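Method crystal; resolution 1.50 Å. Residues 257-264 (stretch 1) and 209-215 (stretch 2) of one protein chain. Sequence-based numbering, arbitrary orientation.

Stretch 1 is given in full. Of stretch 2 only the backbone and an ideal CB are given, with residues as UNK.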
# COMPACT_ATOMS: atom_id res chain seq x y z
N PRO A 257 4.01 -12.30 -10.21
CA PRO A 257 2.67 -11.75 -10.38
C PRO A 257 1.84 -11.61 -9.12
O PRO A 257 0.66 -11.27 -9.19
CB PRO A 257 2.01 -12.77 -11.31
CG PRO A 257 2.57 -14.04 -10.82
CD PRO A 257 4.01 -13.75 -10.48
N TYR A 258 2.44 -11.84 -7.96
CA TYR A 258 1.69 -11.96 -6.71
C TYR A 258 1.17 -10.63 -6.15
O TYR A 258 0.25 -10.62 -5.33
CB TYR A 258 2.57 -12.63 -5.66
CG TYR A 258 3.22 -13.88 -6.18
CD1 TYR A 258 2.46 -14.97 -6.67
CD2 TYR A 258 4.58 -14.00 -6.23
CE1 TYR A 258 3.07 -16.09 -7.18
CE2 TYR A 258 5.21 -15.13 -6.72
CZ TYR A 258 4.45 -16.18 -7.19
OH TYR A 258 5.12 -17.29 -7.67
N VAL A 259 1.80 -9.53 -6.58
CA VAL A 259 1.58 -8.21 -6.02
C VAL A 259 1.13 -7.28 -7.15
O VAL A 259 1.69 -7.33 -8.26
CB VAL A 259 2.88 -7.65 -5.44
CG1 VAL A 259 2.69 -6.20 -4.99
CG2 VAL A 259 3.41 -8.53 -4.29
N LEU A 260 0.08 -6.50 -6.92
CA LEU A 260 -0.39 -5.46 -7.82
C LEU A 260 0.27 -4.20 -7.32
O LEU A 260 -0.05 -3.70 -6.24
CB LEU A 260 -1.92 -5.31 -7.78
CG LEU A 260 -2.53 -4.19 -8.63
CD1 LEU A 260 -2.07 -4.26 -10.10
CD2 LEU A 260 -4.05 -4.29 -8.50
N SER A 261 1.22 -3.70 -8.13
CA SER A 261 2.00 -2.52 -7.81
C SER A 261 1.34 -1.26 -8.36
O SER A 261 1.00 -1.19 -9.54
CB SER A 261 3.43 -2.69 -8.35
OG SER A 261 4.20 -1.49 -8.21
N VAL A 262 1.17 -0.27 -7.48
CA VAL A 262 0.35 0.88 -7.72
C VAL A 262 1.15 2.18 -7.76
O VAL A 262 1.75 2.58 -6.76
CB VAL A 262 -0.72 1.02 -6.62
CG1 VAL A 262 -1.67 2.16 -6.90
CG2 VAL A 262 -1.50 -0.25 -6.46
N GLY A 263 1.13 2.83 -8.93
CA GLY A 263 1.70 4.17 -9.08
C GLY A 263 0.71 5.25 -8.72
O GLY A 263 -0.47 4.99 -8.52
N ALA A 264 1.20 6.50 -8.59
CA ALA A 264 0.39 7.66 -8.21
C ALA A 264 0.07 8.52 -9.44
O ALA A 264 0.92 8.71 -10.31
CB ALA A 264 1.11 8.49 -7.20
N UNK A 209 -5.78 -10.77 -2.68
CA UNK A 209 -5.28 -9.73 -3.55
C UNK A 209 -4.30 -8.86 -2.75
O UNK A 209 -4.68 -8.23 -1.76
CB UNK A 209 -6.43 -8.90 -4.12
N UNK A 210 -3.04 -8.83 -3.19
CA UNK A 210 -2.00 -8.09 -2.50
C UNK A 210 -1.69 -6.85 -3.33
O UNK A 210 -1.40 -6.94 -4.51
CB UNK A 210 -0.75 -8.95 -2.28
N UNK A 211 -1.80 -5.72 -2.69
CA UNK A 211 -1.62 -4.41 -3.31
C UNK A 211 -0.48 -3.71 -2.61
O UNK A 211 -0.47 -3.61 -1.39
CB UNK A 211 -2.90 -3.57 -3.24
N UNK A 212 0.46 -3.18 -3.41
CA UNK A 212 1.66 -2.52 -2.88
C UNK A 212 1.90 -1.18 -3.55
O UNK A 212 1.73 -1.05 -4.77
CB UNK A 212 2.89 -3.42 -3.06
N UNK A 213 2.32 -0.18 -2.80
CA UNK A 213 2.75 1.08 -3.37
C UNK A 213 3.99 0.89 -4.24
O UNK A 213 4.91 0.18 -3.85
CB UNK A 213 3.03 2.10 -2.26
N UNK A 214 4.06 1.56 -5.40
CA UNK A 214 5.22 1.38 -6.30
C UNK A 214 6.48 2.04 -5.79
O UNK A 214 7.58 1.64 -6.15
CB UNK A 214 4.90 1.94 -7.69
N UNK A 215 6.32 3.06 -4.94
CA UNK A 215 7.46 3.87 -4.49
C UNK A 215 7.48 5.27 -5.06
O UNK A 215 6.85 5.55 -6.08
CB UNK A 215 8.77 3.17 -4.86

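The backbone of stretch 2 runs parallel to stretch 1, pairing 211 with Leu260, 212 with Ser261 and 213 with Val262, while at 210 the CA merely lies opposite that of Val259, so much of the contact is settled before any side chain is chosen. Leu260 and Val262 each spend both their N and their O on this neighbour, and what remains to be read is how much room each CB is given.

Position 209 comes before the paired stretch. Its CB points sideways and meets nothing of stretch 1 within 5.5 Å, so this contact sets no rule beyond an extended backbone, which beta-branched residues favour. The deposited residue is Val209.

At 210 the CB lies on the sheet face shared with Val259 and Ser261, 3.6 Å from Tyr258 O. Val259 offers methyl groups but no charge, and an extended backbone again favours Val or Ile, though Leu would also suit. The deposited residue is Ile210, in the m rotamer at chi1, whose CG2 lies 4.1 Å from Val259 CG2. Its carbonyl receives the nearly straight hydrogen bond from Leu260 N to Ile210 O, 2.9 Å. Water 1 extends the join at this end: it accepts from Ile210 N at 3.0 Å and lies 2.7 Å from Tyr258 O, to which it can donate.

Position 211 turns to the other face, that of Leu260. Its CB is 4.8 Å from Val262 CG2, leaving space for a methyl or two, so Val, Ile or Thr could fit, the apolar ones better beside such a neighbour. The deposited residue is Val211, in the t rotamer, and its CG1 closes on Val262 CG2 to 3.5 Å. In the backbone, Val211 CA makes a CA-H...O contact with Leu260 O at 3.4 Å.

At 212 the room is short. The CB returns to the face of Val259 and Ser261 and already stands 3.4 Å from Val259 CG1. With so little room in that direction, Ala is the natural reading, while Gly would give up the methyl contact and Ser is conceivable. Ala212 is deposited, its CB packed on that methyl, while its backbone works in both directions: Ala212 N donates to Leu260 O and Ala212 O accepts from Val262 N, each at 2.9 Å.

Position 213 points its CB away, with Val262 O 4.7 Å off as its nearest neighbour in stretch 1. Many side chains would satisfy this contact; the deposited one is Ala213.

At 214 the strand has ended, and the CB swings toward stretch 1, 3.3 Å from Val262 O and 3.5 Å from Ser261 OG. Such close quarters favour something small, Ala or perhaps Ser. Ala214 is deposited, filling the space with one methyl while Ala214 N gives the last hydrogen bond, 2.9 Å to Val262 O.

Position 215 has a positive phi of 109° with psi 160°, where a CB would jam against the preceding carbonyl O. The backbone alone asks for glycine, and Gly215 is found.

Stretch 2 209-215: VIVAAAG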
# COMPACT_ATOMS: atom_id res chain seq x y z
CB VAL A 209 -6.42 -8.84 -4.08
CG1 VAL A 209 -5.85 -7.67 -4.87
CG2 VAL A 209 -7.33 -9.65 -4.96
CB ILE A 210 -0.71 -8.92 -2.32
CG1 ILE A 210 -0.98 -10.28 -1.64
CG2 ILE A 210 0.34 -8.12 -1.55
CD1 ILE A 210 0.22 -11.20 -1.69
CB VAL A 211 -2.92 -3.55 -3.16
CG1 VAL A 211 -2.79 -2.19 -3.82
CG2 VAL A 211 -4.11 -4.28 -3.74
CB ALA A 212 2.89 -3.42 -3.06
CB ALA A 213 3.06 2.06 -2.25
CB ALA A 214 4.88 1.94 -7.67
O HOH W 1 -2.42 -11.08 -5.08
O HOH W 2 -2.31 -8.66 -6.50
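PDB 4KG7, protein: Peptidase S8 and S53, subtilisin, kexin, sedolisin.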